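Local coordinates for protein octaprenyl Pyrophosphate Synthase (Helicobacter pylori, PDB 3TC1) that probably condenses isopentenyl diphosphate units onto an allylic diphosphate to build the C40 chain of octaprenyl diphosphate, as a magnesium-dependent trans-prenyltransferase, at residues M1-L6 and K41-L47; I184-F188 and A286-E290; D240-L244 and W258-K262; L231-N237 and Y266-T272. One frame throughout, in Å; residues are numbered along the deposited sequence.

Interaction 1: residues M1-L6 and K41-L47; sequences MQEKQL and KLMLALL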
loop_
_atom_site.group_PDB
_atom_site.type_symbol
_atom_site.label_atom_id
_atom_site.label_comp_id
_atom_site.label_asym_id
_atom_site.label_seq_id
_atom_site.Cartn_x
_atom_site.Cartn_y
_atom_site.Cartn_z
ATOM N N MET B 1 -12.534 -21.927 12.784
ATOM C CA MET B 1 -12.703 -21.824 14.249
ATOM C C MET B 1 -14.133 -21.403 14.607
ATOM O O MET B 1 -15.031 -22.207 14.491
ATOM C CB MET B 1 -11.598 -20.903 14.838
ATOM C CG MET B 1 -12.070 -19.870 15.805
ATOM S SD MET B 1 -10.900 -19.575 17.127
ATOM C CE MET B 1 -12.045 -19.053 18.308
ATOM N N GLN B 2 -14.460 -20.217 15.052
ATOM C CA GLN B 2 -15.895 -20.199 15.281
ATOM C C GLN B 2 -16.717 -19.550 14.126
ATOM O O GLN B 2 -16.605 -18.357 13.830
ATOM C CB GLN B 2 -16.131 -19.791 16.765
ATOM C CG GLN B 2 -16.624 -18.447 17.057
ATOM C CD GLN B 2 -18.143 -18.410 17.081
ATOM O OE1 GLN B 2 -18.775 -18.384 16.029
ATOM N NE2 GLN B 2 -18.736 -18.458 18.268
ATOM N N GLU B 3 -17.447 -20.419 13.391
ATOM C CA GLU B 3 -18.158 -19.981 12.160
ATOM C C GLU B 3 -18.870 -18.688 12.321
ATOM O O GLU B 3 -18.694 -17.767 11.545
ATOM C CB GLU B 3 -19.165 -20.999 11.510
ATOM C CG GLU B 3 -19.184 -20.628 9.970
ATOM C CD GLU B 3 -20.435 -20.851 9.119
ATOM O OE1 GLU B 3 -20.700 -21.998 8.668
ATOM O OE2 GLU B 3 -21.125 -19.836 8.877
ATOM N N LYS B 4 -19.686 -18.576 13.341
ATOM C CA LYS B 4 -20.415 -17.318 13.489
ATOM C C LYS B 4 -19.552 -16.065 13.594
ATOM O O LYS B 4 -19.894 -15.026 13.030
ATOM C CB LYS B 4 -21.418 -17.400 14.663
ATOM C CG LYS B 4 -22.040 -16.079 14.993
ATOM C CD LYS B 4 -23.234 -16.256 15.872
ATOM C CE LYS B 4 -23.645 -14.936 16.527
ATOM N NZ LYS B 4 -24.969 -14.461 16.026
ATOM N N GLN B 5 -18.431 -16.150 14.296
ATOM C CA GLN B 5 -17.547 -14.982 14.423
ATOM C C GLN B 5 -16.807 -14.696 13.120
ATOM O O GLN B 5 -16.640 -13.538 12.746
ATOM C CB GLN B 5 -16.519 -15.161 15.563
ATOM C CG GLN B 5 -17.136 -15.303 16.936
ATOM C CD GLN B 5 -16.113 -15.639 17.996
ATOM O OE1 GLN B 5 -15.157 -16.364 17.736
ATOM N NE2 GLN B 5 -16.316 -15.132 19.201
ATOM N N LEU B 6 -16.369 -15.742 12.429
ATOM C CA LEU B 6 -15.664 -15.562 11.162
ATOM C C LEU B 6 -16.618 -14.959 10.139
ATOM O O LEU B 6 -16.224 -14.157 9.289
ATOM C CB LEU B 6 -15.137 -16.905 10.657
ATOM C CG LEU B 6 -14.010 -17.531 11.479
ATOM C CD1 LEU B 6 -13.665 -18.896 10.923
ATOM C CD2 LEU B 6 -12.792 -16.630 11.452
ATOM N N LYS B 41 -8.848 -16.868 13.290
ATOM C CA LYS B 41 -9.069 -18.063 14.107
ATOM C C LYS B 41 -8.113 -18.067 15.291
ATOM O O LYS B 41 -8.496 -18.387 16.418
ATOM C CB LYS B 41 -8.863 -19.337 13.278
ATOM C CG LYS B 41 -9.896 -19.568 12.181
ATOM C CD LYS B 41 -9.525 -20.801 11.367
ATOM C CE LYS B 41 -10.564 -21.133 10.311
ATOM N NZ LYS B 41 -10.195 -22.383 9.574
ATOM N N LEU B 42 -6.864 -17.708 15.027
ATOM C CA LEU B 42 -5.854 -17.645 16.075
ATOM C C LEU B 42 -6.195 -16.576 17.106
ATOM O O LEU B 42 -6.113 -16.815 18.313
ATOM C CB LEU B 42 -4.488 -17.346 15.463
ATOM C CG LEU B 42 -3.862 -18.507 14.697
ATOM C CD1 LEU B 42 -2.601 -18.050 13.985
ATOM C CD2 LEU B 42 -3.555 -19.628 15.679
ATOM N N MET B 43 -6.574 -15.396 16.624
ATOM C CA MET B 43 -6.923 -14.277 17.490
ATOM C C MET B 43 -8.222 -14.500 18.259
ATOM O O MET B 43 -8.298 -14.202 19.450
ATOM C CB MET B 43 -7.039 -12.992 16.662
ATOM C CG MET B 43 -5.743 -12.579 15.979
ATOM S SD MET B 43 -6.031 -11.362 14.683
ATOM C CE MET B 43 -6.073 -9.873 15.652
ATOM N N LEU B 44 -9.244 -15.016 17.581
ATOM C CA LEU B 44 -10.532 -15.260 18.226
ATOM C C LEU B 44 -10.400 -16.238 19.390
ATOM O O LEU B 44 -11.208 -16.217 20.317
ATOM C CB LEU B 44 -11.541 -15.814 17.217
ATOM C CG LEU B 44 -12.062 -14.869 16.132
ATOM C CD1 LEU B 44 -12.838 -15.661 15.097
ATOM C CD2 LEU B 44 -12.939 -13.806 16.756
ATOM N N ALA B 45 -9.375 -17.082 19.336
ATOM C CA ALA B 45 -9.132 -18.087 20.367
ATOM C C ALA B 45 -8.794 -17.503 21.731
ATOM O O ALA B 45 -8.809 -18.220 22.736
ATOM C CB ALA B 45 -8.015 -19.031 19.922
ATOM N N LEU B 46 -8.477 -16.211 21.771
ATOM C CA LEU B 46 -8.140 -15.559 23.031
ATOM C C LEU B 46 -9.369 -15.035 23.763
ATOM O O LEU B 46 -9.293 -14.690 24.941
ATOM C CB LEU B 46 -7.149 -14.410 22.798
ATOM C CG LEU B 46 -5.683 -14.829 22.627
ATOM C CD1 LEU B 46 -5.533 -15.698 21.386
ATOM C CD2 LEU B 46 -4.803 -13.593 22.522
ATOM N N LEU B 47 -10.498 -14.973 23.064
ATOM C CA LEU B 47 -11.735 -14.486 23.661
ATOM C C LEU B 47 -12.223 -15.395 24.787
ATOM O O LEU B 47 -12.019 -16.609 24.748
ATOM C CB LEU B 47 -12.826 -14.367 22.595
ATOM C CG LEU B 47 -12.667 -13.237 21.573
ATOM C CD1 LEU B 47 -13.676 -13.416 20.443
ATOM C CD2 LEU B 47 -12.862 -11.895 22.267
#
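Lys41 runs its extended chain alongside Met1, and their CA atoms, 5.2 Å apart, are the closest CA pair of the two segments. The placement of the Met1 side chain is doubtful, because its sulfur is modelled too near the Lys41 carbonyl. Farther out, Lys41 CE meets Leu6 CD1 at 3.9 Å, the two side chains crossing at about a right angle. Lys41 NZ lies 4.0 Å from the backbone N of Met1, two groups of like charge that probably disfavour each other. One helical turn on, Leu44 points into the contact, and its CD1 meets Leu6 CD2 at 3.8 Å. The Gln5 amide runs back along the Leu44 branches, with OE1 touching both methyls, although a close approach to Gln2 CG makes its position less certain. Leu47 CD1, beyond a type I turn, reaches Gln5 NE2 at 3.4 Å. Gln2, the N-cap of helix 3-18, accepts from Gln5 N through OE1 at 2.8 Å, a capping bond with the N-H coming from above the amide plane. Around this corner, Ala45 and, as modelled, Met1 touch Ile294 of helix 293-301, while Leu44 and Leu47 rest on Leu60 and Leu56 of helix 53-80.

Interaction 2: residues I184-F188 and A286-E290; sequences IYADF and AIKGE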
loop_
_atom_site.group_PDB
_atom_site.type_symbol
_atom_site.label_atom_id
_atom_site.label_comp_id
_atom_site.label_asym_id
_atom_site.label_seq_id
_atom_site.Cartn_x
_atom_site.Cartn_y
_atom_site.Cartn_z
ATOM N N ILE B 184 3.301 -13.659 26.281
ATOM C CA ILE B 184 2.999 -15.067 26.085
ATOM C C ILE B 184 2.427 -15.335 24.701
ATOM O O ILE B 184 2.880 -16.233 23.993
ATOM C CB ILE B 184 1.984 -15.584 27.139
ATOM C CG1 ILE B 184 2.642 -15.609 28.519
ATOM C CG2 ILE B 184 1.484 -16.960 26.734
ATOM C CD1 ILE B 184 1.709 -16.035 29.628
ATOM N N TYR B 185 1.455 -14.525 24.303
ATOM C CA TYR B 185 0.824 -14.707 23.009
ATOM C C TYR B 185 1.645 -14.227 21.818
ATOM O O TYR B 185 1.493 -14.747 20.714
ATOM C CB TYR B 185 -0.564 -14.074 23.043
ATOM C CG TYR B 185 -1.482 -14.839 23.974
ATOM C CD1 TYR B 185 -2.029 -16.061 23.586
ATOM C CD2 TYR B 185 -1.737 -14.385 25.268
ATOM C CE1 TYR B 185 -2.801 -16.814 24.461
ATOM C CE2 TYR B 185 -2.508 -15.134 26.155
ATOM C CZ TYR B 185 -3.036 -16.346 25.744
ATOM O OH TYR B 185 -3.800 -17.092 26.611
ATOM N N ALA B 186 2.517 -13.249 22.035
ATOM C CA ALA B 186 3.373 -12.772 20.959
ATOM C C ALA B 186 4.355 -13.911 20.683
ATOM O O ALA B 186 4.679 -14.214 19.534
ATOM C CB ALA B 186 4.128 -11.525 21.394
ATOM N N ASP B 187 4.810 -14.544 21.761
ATOM C CA ASP B 187 5.748 -15.655 21.676
ATOM C C ASP B 187 5.095 -16.834 20.956
ATOM O O ASP B 187 5.719 -17.475 20.108
ATOM C CB ASP B 187 6.190 -16.067 23.085
ATOM C CG ASP B 187 7.413 -16.963 23.077
ATOM O OD1 ASP B 187 8.441 -16.559 22.495
ATOM O OD2 ASP B 187 7.349 -18.067 23.658
ATOM N N PHE B 188 3.839 -17.118 21.291
ATOM C CA PHE B 188 3.111 -18.205 20.640
ATOM C C PHE B 188 2.933 -17.872 19.162
ATOM O O PHE B 188 3.105 -18.728 18.295
ATOM C CB PHE B 188 1.728 -18.394 21.267
ATOM C CG PHE B 188 0.850 -19.367 20.516
ATOM C CD1 PHE B 188 0.898 -20.732 20.795
ATOM C CD2 PHE B 188 0.007 -18.922 19.502
ATOM C CE1 PHE B 188 0.118 -21.639 20.073
ATOM C CE2 PHE B 188 -0.778 -19.822 18.771
ATOM C CZ PHE B 188 -0.721 -21.183 19.059
ATOM N N ALA B 286 4.943 -21.954 25.088
ATOM C CA ALA B 286 4.558 -20.592 25.443
ATOM C C ALA B 286 3.203 -20.497 26.135
ATOM O O ALA B 286 3.046 -19.745 27.094
ATOM C CB ALA B 286 4.570 -19.705 24.193
ATOM N N ILE B 287 2.224 -21.252 25.651
ATOM C CA ILE B 287 0.890 -21.219 26.237
ATOM C C ILE B 287 0.628 -22.377 27.200
ATOM O O ILE B 287 -0.525 -22.705 27.485
ATOM C CB ILE B 287 -0.190 -21.235 25.142
ATOM C CG1 ILE B 287 -0.099 -22.535 24.339
ATOM C CG2 ILE B 287 -0.019 -20.017 24.236
ATOM C CD1 ILE B 287 -1.212 -22.713 23.317
ATOM N N LYS B 288 1.699 -22.987 27.695
ATOM C CA LYS B 288 1.591 -24.104 28.631
ATOM C C LYS B 288 0.731 -23.661 29.811
ATOM O O LYS B 288 -0.225 -24.341 30.193
ATOM C CB LYS B 288 2.983 -24.501 29.132
ATOM C CG LYS B 288 3.206 -25.996 29.315
ATOM C CD LYS B 288 3.180 -26.724 27.979
ATOM C CE LYS B 288 3.801 -28.111 28.082
ATOM N NZ LYS B 288 5.259 -28.042 28.389
ATOM N N GLY B 289 1.074 -22.506 30.375
ATOM C CA GLY B 289 0.339 -21.973 31.507
ATOM C C GLY B 289 -1.153 -21.854 31.268
ATOM O O GLY B 289 -1.957 -22.328 32.070
ATOM N N GLU B 290 -1.528 -21.217 30.163
ATOM C CA GLU B 290 -2.934 -21.042 29.824
ATOM C C GLU B 290 -3.532 -22.409 29.516
ATOM O O GLU B 290 -2.831 -23.420 29.553
ATOM C CB GLU B 290 -3.072 -20.131 28.602
ATOM C CG GLU B 290 -2.060 -18.992 28.556
ATOM C CD GLU B 290 -2.172 -18.041 29.735
ATOM O OE1 GLU B 290 -1.302 -17.155 29.863
ATOM O OE2 GLU B 290 -3.127 -18.172 30.528
#
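Phe188 and Ala286 bring the two backbones nearest, their CA atoms 5.6 Å apart, where the last turn of helix 268-286 meets the first turns of helix 182-205. Segment 184-188 is helical throughout, whereas Ile287 is the first residue to leave helical geometry and 287-290 runs on as a loop. No hydrogen bond joins the segments. The Ala286 carbonyl instead faces a methyl, its O 3.2 Å from Ile184 CG2, and Ala286 CB touches Asp187 OD2 at 3.3 Å and also lies near Phe188 N. In the all-alpha fold of prenyl synthases, this is a place where the end of helix 268-286 packs on the start of helix 182-205: the chain leaves the first, passes over the second, and enters helix 293-301, whose Leu295 also touches Tyr185 and Phe188. Ile287 is the apolar centre of the contact. Its chi1 of 62° tucks CG1 over the backbone and turns CG2 to the Phe188 ring, 3.6 Å from CD1. Ile287 CD1 follows the same ring outward to Phe188 CE1 at 3.7 Å, the two side chains crossing obliquely, and Ile287 CG2 also meets Tyr185 CE1 at 4.2 Å. Glu290 is poorly ordered, and its contacts are correspondingly uncertain. The Tyr185 CB points away from the loop, yet the ring brings OH back to what is probably a contact with Glu290 CG. As modelled, the glutamate chain bends at chi2, and Glu290 OE1 ends near Ile184 CD1, the two chains meeting head-on.

Interaction 3: residues D240-L244 and W258-K262; sequences DQGLL and WTKEK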
loop_
_atom_site.group_PDB
_atom_site.type_symbol
_atom_site.label_atom_id
_atom_site.label_comp_id
_atom_site.label_asym_id
_atom_site.label_seq_id
_atom_site.Cartn_x
_atom_site.Cartn_y
_atom_site.Cartn_z
ATOM N N ASP B 240 25.868 -32.570 -8.186
ATOM C CA ASP B 240 24.449 -32.281 -8.017
ATOM C C ASP B 240 24.194 -30.822 -7.647
ATOM O O ASP B 240 23.155 -30.265 -8.007
ATOM C CB ASP B 240 23.826 -33.204 -6.964
ATOM C CG ASP B 240 23.795 -34.665 -7.407
ATOM O OD1 ASP B 240 23.763 -34.925 -8.632
ATOM O OD2 ASP B 240 23.782 -35.553 -6.528
ATOM N N GLN B 241 25.128 -30.209 -6.924
ATOM C CA GLN B 241 24.964 -28.807 -6.555
ATOM C C GLN B 241 24.911 -27.993 -7.843
ATOM O O GLN B 241 24.105 -27.065 -7.974
ATOM C CB GLN B 241 26.121 -28.327 -5.668
ATOM C CG GLN B 241 26.104 -28.910 -4.259
ATOM C CD GLN B 241 27.145 -28.280 -3.353
ATOM O OE1 GLN B 241 28.314 -28.188 -3.713
ATOM N NE2 GLN B 241 26.724 -27.850 -2.166
ATOM N N GLY B 242 25.763 -28.355 -8.799
ATOM C CA GLY B 242 25.775 -27.659 -10.076
ATOM C C GLY B 242 24.431 -27.804 -10.771
ATOM O O GLY B 242 23.884 -26.839 -11.317
ATOM N N LEU B 243 23.885 -29.016 -10.750
ATOM C CA LEU B 243 22.596 -29.269 -11.381
ATOM C C LEU B 243 21.472 -28.485 -10.704
ATOM O O LEU B 243 20.651 -27.858 -11.375
ATOM C CB LEU B 243 22.259 -30.765 -11.350
ATOM C CG LEU B 243 23.083 -31.711 -12.232
ATOM C CD1 LEU B 243 22.556 -33.143 -12.081
ATOM C CD2 LEU B 243 22.994 -31.265 -13.685
ATOM N N LEU B 244 21.428 -28.528 -9.375
ATOM C CA LEU B 244 20.387 -27.811 -8.649
ATOM C C LEU B 244 20.422 -26.333 -9.012
ATOM O O LEU B 244 19.386 -25.738 -9.308
ATOM C CB LEU B 244 20.558 -27.984 -7.138
ATOM C CG LEU B 244 19.480 -27.300 -6.291
ATOM C CD1 LEU B 244 18.113 -27.884 -6.620
ATOM C CD2 LEU B 244 19.804 -27.490 -4.810
ATOM N N TRP B 258 13.556 -35.081 -10.596
ATOM C CA TRP B 258 14.930 -35.164 -10.114
ATOM C C TRP B 258 15.010 -34.618 -8.680
ATOM O O TRP B 258 15.638 -35.214 -7.801
ATOM C CB TRP B 258 15.860 -34.357 -11.029
ATOM C CG TRP B 258 17.318 -34.401 -10.627
ATOM C CD1 TRP B 258 18.249 -35.342 -10.988
ATOM C CD2 TRP B 258 18.006 -33.456 -9.794
ATOM N NE1 TRP B 258 19.474 -35.033 -10.435
ATOM C CE2 TRP B 258 19.352 -33.884 -9.697
ATOM C CE3 TRP B 258 17.615 -32.289 -9.121
ATOM C CZ2 TRP B 258 20.309 -33.183 -8.951
ATOM C CZ3 TRP B 258 18.568 -31.593 -8.382
ATOM C CH2 TRP B 258 19.899 -32.045 -8.303
ATOM N N THR B 259 14.361 -33.479 -8.452
ATOM C CA THR B 259 14.351 -32.841 -7.140
ATOM C C THR B 259 13.706 -33.728 -6.074
ATOM O O THR B 259 14.177 -33.789 -4.933
ATOM C CB THR B 259 13.584 -31.495 -7.191
ATOM O OG1 THR B 259 14.198 -30.633 -8.158
ATOM C CG2 THR B 259 13.610 -30.818 -5.844
ATOM N N LYS B 260 12.622 -34.408 -6.429
ATOM C CA LYS B 260 11.968 -35.278 -5.459
ATOM C C LYS B 260 12.862 -36.445 -5.057
ATOM O O LYS B 260 12.864 -36.867 -3.898
ATOM C CB LYS B 260 10.636 -35.797 -6.010
ATOM C CG LYS B 260 9.570 -34.719 -6.095
ATOM C CD LYS B 260 8.179 -35.295 -6.310
ATOM C CE LYS B 260 8.039 -35.943 -7.669
ATOM N NZ LYS B 260 6.629 -36.367 -7.923
ATOM N N GLU B 261 13.623 -36.968 -6.013
ATOM C CA GLU B 261 14.528 -38.080 -5.731
ATOM C C GLU B 261 15.642 -37.630 -4.798
ATOM O O GLU B 261 16.038 -38.368 -3.899
ATOM C CB GLU B 261 15.150 -38.622 -7.019
ATOM C CG GLU B 261 14.147 -39.134 -8.030
ATOM C CD GLU B 261 14.815 -39.797 -9.214
ATOM O OE1 GLU B 261 15.950 -39.407 -9.557
ATOM O OE2 GLU B 261 14.201 -40.704 -9.810
ATOM N N LYS B 262 16.139 -36.415 -5.014
ATOM C CA LYS B 262 17.215 -35.881 -4.190
ATOM C C LYS B 262 16.758 -35.602 -2.761
ATOM O O LYS B 262 17.513 -35.835 -1.820
ATOM C CB LYS B 262 17.802 -34.624 -4.837
ATOM C CG LYS B 262 18.642 -34.920 -6.085
ATOM C CD LYS B 262 19.846 -35.800 -5.738
ATOM C CE LYS B 262 20.384 -36.530 -6.961
ATOM N NZ LYS B 262 21.496 -37.463 -6.619
HETATM O O HOH W 1 22.209 -36.424 -10.327
#
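Asp240 and Lys262 form the salt bridge between helices 238-246 and 253-265, with Lys262 NZ donating to Asp240 OD2 at 3.0 Å. The ammonium comes from above the carboxylate plane, 48° out of it. The stronger partner of Lys262 NZ is Gln265 OE1, one turn along its own helix, with Asp240 sharing the ammonium. The other carboxylate oxygen, Asp240 OD1, is served by water 1, which donates to it at 2.7 Å and accepts from Trp258 NE1 at 3.1 Å. One water thus satisfies the indole N-H and links it to the carboxylate, while OD1 itself lies at the ring edge, in plane. With CG anti to its backbone N (chi1 -179°), Trp258 is thrown across the gap between the axes of 240-244 and 258-262, which approach to 12.1 Å and run at 138° to each other. Its six-membered ring meets Leu243 CD1 at CZ2, 3.9 Å away, and Leu244 CD1 at CZ3, 4.1 Å away. In Lys262, chi1 sets CG over one face of the indole, 3.6 Å above its plane, and the bend at chi2 then turns the chain toward the aspartate. Asp240 O is taken by Leu244 N within the helix at 2.8 Å, and Asp240 N is capped by Asn237 OD1. In this helical hairpin the buried carboxylate is therefore matched on both oxygens, by an ammonium and by a water-bridged N-H, a pairing that would probably favour its ionised form.

Interaction 4: residues L231-N237 and Y266-T272; sequences LLYEKLN and YGIIEET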
loop_
_atom_site.group_PDB
_atom_site.type_symbol
_atom_site.label_atom_id
_atom_site.label_comp_id
_atom_site.label_asym_id
_atom_site.label_seq_id
_atom_site.Cartn_x
_atom_site.Cartn_y
_atom_site.Cartn_z
ATOM N N LEU B 231 18.546 -27.116 2.756
ATOM C CA LEU B 231 19.026 -28.317 3.438
ATOM C C LEU B 231 19.585 -29.327 2.434
ATOM O O LEU B 231 20.591 -29.986 2.698
ATOM C CB LEU B 231 17.893 -28.948 4.257
ATOM C CG LEU B 231 17.360 -28.105 5.424
ATOM C CD1 LEU B 231 16.215 -28.829 6.110
ATOM C CD2 LEU B 231 18.489 -27.836 6.416
ATOM N N LEU B 232 18.931 -29.448 1.283
ATOM C CA LEU B 232 19.396 -30.367 0.244
ATOM C C LEU B 232 20.766 -29.935 -0.267
ATOM O O LEU B 232 21.688 -30.740 -0.363
ATOM C CB LEU B 232 18.415 -30.402 -0.939
ATOM C CG LEU B 232 18.880 -31.285 -2.110
ATOM C CD1 LEU B 232 18.987 -32.743 -1.643
ATOM C CD2 LEU B 232 17.906 -31.174 -3.275
ATOM N N TYR B 233 20.889 -28.652 -0.594
ATOM C CA TYR B 233 22.137 -28.094 -1.112
ATOM C C TYR B 233 23.342 -28.397 -0.219
ATOM O O TYR B 233 24.445 -28.637 -0.709
ATOM C CB TYR B 233 22.008 -26.576 -1.274
ATOM C CG TYR B 233 23.244 -25.940 -1.859
ATOM C CD1 TYR B 233 23.523 -26.039 -3.221
ATOM C CD2 TYR B 233 24.159 -25.272 -1.045
ATOM C CE1 TYR B 233 24.682 -25.492 -3.759
ATOM C CE2 TYR B 233 25.321 -24.724 -1.573
ATOM C CZ TYR B 233 25.574 -24.836 -2.929
ATOM O OH TYR B 233 26.710 -24.282 -3.461
ATOM N N GLU B 234 23.129 -28.350 1.090
ATOM C CA GLU B 234 24.184 -28.620 2.064
ATOM C C GLU B 234 24.657 -30.082 2.074
ATOM O O GLU B 234 25.728 -30.384 2.605
ATOM C CB GLU B 234 23.696 -28.235 3.465
ATOM C CG GLU B 234 23.681 -26.736 3.725
ATOM C CD GLU B 234 22.743 -26.340 4.853
ATOM O OE1 GLU B 234 22.629 -27.100 5.838
ATOM O OE2 GLU B 234 22.125 -25.257 4.757
ATOM N N LYS B 235 23.867 -30.980 1.488
ATOM C CA LYS B 235 24.206 -32.411 1.453
ATOM C C LYS B 235 24.647 -32.910 0.077
ATOM O O LYS B 235 25.278 -33.963 -0.030
ATOM C CB LYS B 235 23.000 -33.255 1.882
ATOM C CG LYS B 235 22.403 -32.925 3.232
ATOM C CD LYS B 235 23.138 -33.618 4.362
ATOM C CE LYS B 235 22.433 -33.371 5.688
ATOM N NZ LYS B 235 21.017 -33.835 5.658
ATOM N N LEU B 236 24.306 -32.169 -0.972
ATOM C CA LEU B 236 24.641 -32.570 -2.338
ATOM C C LEU B 236 26.125 -32.554 -2.659
ATOM O O LEU B 236 26.878 -31.741 -2.126
ATOM C CB LEU B 236 23.933 -31.663 -3.348
ATOM C CG LEU B 236 22.405 -31.667 -3.398
ATOM C CD1 LEU B 236 21.927 -30.622 -4.405
ATOM C CD2 LEU B 236 21.909 -33.055 -3.780
ATOM N N ASN B 237 26.547 -33.457 -3.538
ATOM C CA ASN B 237 27.938 -33.460 -3.945
ATOM C C ASN B 237 28.064 -32.313 -4.944
ATOM O O ASN B 237 27.070 -31.745 -5.388
ATOM C CB ASN B 237 28.359 -34.795 -4.592
ATOM C CG ASN B 237 27.469 -35.209 -5.761
ATOM O OD1 ASN B 237 26.998 -34.373 -6.534
ATOM N ND2 ASN B 237 27.259 -36.518 -5.907
ATOM N N TYR B 266 18.430 -37.697 0.590
ATOM C CA TYR B 266 19.052 -37.143 1.778
ATOM C C TYR B 266 18.086 -36.885 2.930
ATOM O O TYR B 266 18.404 -36.143 3.857
ATOM C CB TYR B 266 19.820 -35.871 1.398
ATOM C CG TYR B 266 20.996 -36.145 0.478
ATOM C CD1 TYR B 266 22.174 -36.713 0.969
ATOM C CD2 TYR B 266 20.929 -35.859 -0.889
ATOM C CE1 TYR B 266 23.251 -36.990 0.123
ATOM C CE2 TYR B 266 22.001 -36.133 -1.742
ATOM C CZ TYR B 266 23.158 -36.697 -1.228
ATOM O OH TYR B 266 24.225 -36.967 -2.064
ATOM N N GLY B 267 16.920 -37.520 2.878
ATOM C CA GLY B 267 15.933 -37.371 3.936
ATOM C C GLY B 267 15.588 -35.928 4.259
ATOM O O GLY B 267 15.420 -35.563 5.424
ATOM N N ILE B 268 15.468 -35.106 3.225
ATOM C CA ILE B 268 15.171 -33.690 3.411
ATOM C C ILE B 268 13.764 -33.431 3.939
ATOM O O ILE B 268 13.548 -32.491 4.704
ATOM C CB ILE B 268 15.371 -32.925 2.082
ATOM C CG1 ILE B 268 16.801 -33.138 1.579
ATOM C CG2 ILE B 268 15.089 -31.439 2.273
ATOM C CD1 ILE B 268 17.898 -32.708 2.580
ATOM N N ILE B 269 12.802 -34.261 3.543
ATOM C CA ILE B 269 11.435 -34.049 3.994
ATOM C C ILE B 269 11.339 -34.147 5.515
ATOM O O ILE B 269 10.766 -33.270 6.167
ATOM C CB ILE B 269 10.455 -35.063 3.353
ATOM C CG1 ILE B 269 10.580 -35.030 1.827
ATOM C CG2 ILE B 269 9.027 -34.753 3.793
ATOM C CD1 ILE B 269 10.320 -33.683 1.196
ATOM N N GLU B 270 11.904 -35.206 6.085
ATOM C CA GLU B 270 11.856 -35.366 7.534
ATOM C C GLU B 270 12.694 -34.291 8.220
ATOM O O GLU B 270 12.318 -33.790 9.276
ATOM C CB GLU B 270 12.349 -36.759 7.952
ATOM C CG GLU B 270 12.549 -36.927 9.463
ATOM C CD GLU B 270 11.249 -37.013 10.254
ATOM O OE1 GLU B 270 10.364 -36.149 10.066
ATOM O OE2 GLU B 270 11.122 -37.946 11.077
ATOM N N GLU B 271 13.824 -33.929 7.621
ATOM C CA GLU B 271 14.686 -32.913 8.212
ATOM C C GLU B 271 13.965 -31.565 8.267
ATOM O O GLU B 271 14.073 -30.831 9.254
ATOM C CB GLU B 271 15.999 -32.790 7.420
ATOM C CG GLU B 271 16.991 -31.788 8.014
ATOM C CD GLU B 271 18.335 -31.765 7.295
ATOM O OE1 GLU B 271 18.380 -32.077 6.087
ATOM O OE2 GLU B 271 19.348 -31.412 7.936
ATOM N N THR B 272 13.218 -31.250 7.213
ATOM C CA THR B 272 12.473 -29.998 7.145
ATOM C C THR B 272 11.353 -30.017 8.179
ATOM O O THR B 272 11.137 -29.044 8.914
ATOM C CB THR B 272 11.856 -29.794 5.735
ATOM O OG1 THR B 272 12.900 -29.717 4.757
ATOM C CG2 THR B 272 11.036 -28.505 5.684
HETATM O O HOH W 2 20.708 -30.928 5.344
HETATM O O HOH W 3 24.755 -35.490 -4.207
#
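Tyr266 lays one ring face beneath Lys235 CB, a CH-pi contact 4.0 Å from the ring centroid, just where a Schellman motif closes helix 253-265. Gly267, its C-prime residue with positive phi, also serves as N-cap of helix 268-286. Around the same ring, Leu232 CD1 touches CD2 and Leu236 CD2 touches CE2, each at 3.7 Å. Ile268 fills the next place along, its CD1 3.6 Å from Leu232 CA and packed against Leu231 as well. Leu231 CD1 in turn meets Glu271 CG at 3.6 Å and lies near Thr272 OG1. Beyond this apolar layer, Lys235 bends at chi2 and chi4, and NZ reaches Glu271 OE1 at 3.2 Å, 39° out of the carboxylate plane, in a salt bridge. Water 2 reinforces it, donating to Glu271 OE1 and Leu231 O and accepting weakly from Lys235 NZ. At the other end, water 3 accepts from Asn237 N and lies 2.7 Å from Tyr266 OH. Outward again, Phe263 of helix 253-265 touches both Leu232 and Ile268. Thr272 backs onto Ile198 and Leu202 of helix 182-205. Its OG1 donates to Ile268 O at 2.8 Å, reaching that oxygen from the opposite face of the carbonyl plane to Thr272 N.

Overall arrangement
The four contacts form two pairs on a largely helical chain. Interactions 1 and 2, with centres 17 Å apart, touch through Leu46 CD2 and Tyr185 CG at 3.8 Å and through Leu42 and Phe188. Interactions 3 and 4 lie closer, with centres 10 Å apart; Leu244 packs on Leu236, and Gln241 NE2 probably donates to Tyr233 O. Interaction 1 is on the opposite side of the chain's centre from interactions 3 and 4, with centres 43 Å and 37 Å away. Helix 268-286 links the pairs, starting in interaction 4 and ending in interaction 2. The Thr272 side chain of interaction 4 lies about 12 Å from the bound magnesium ion.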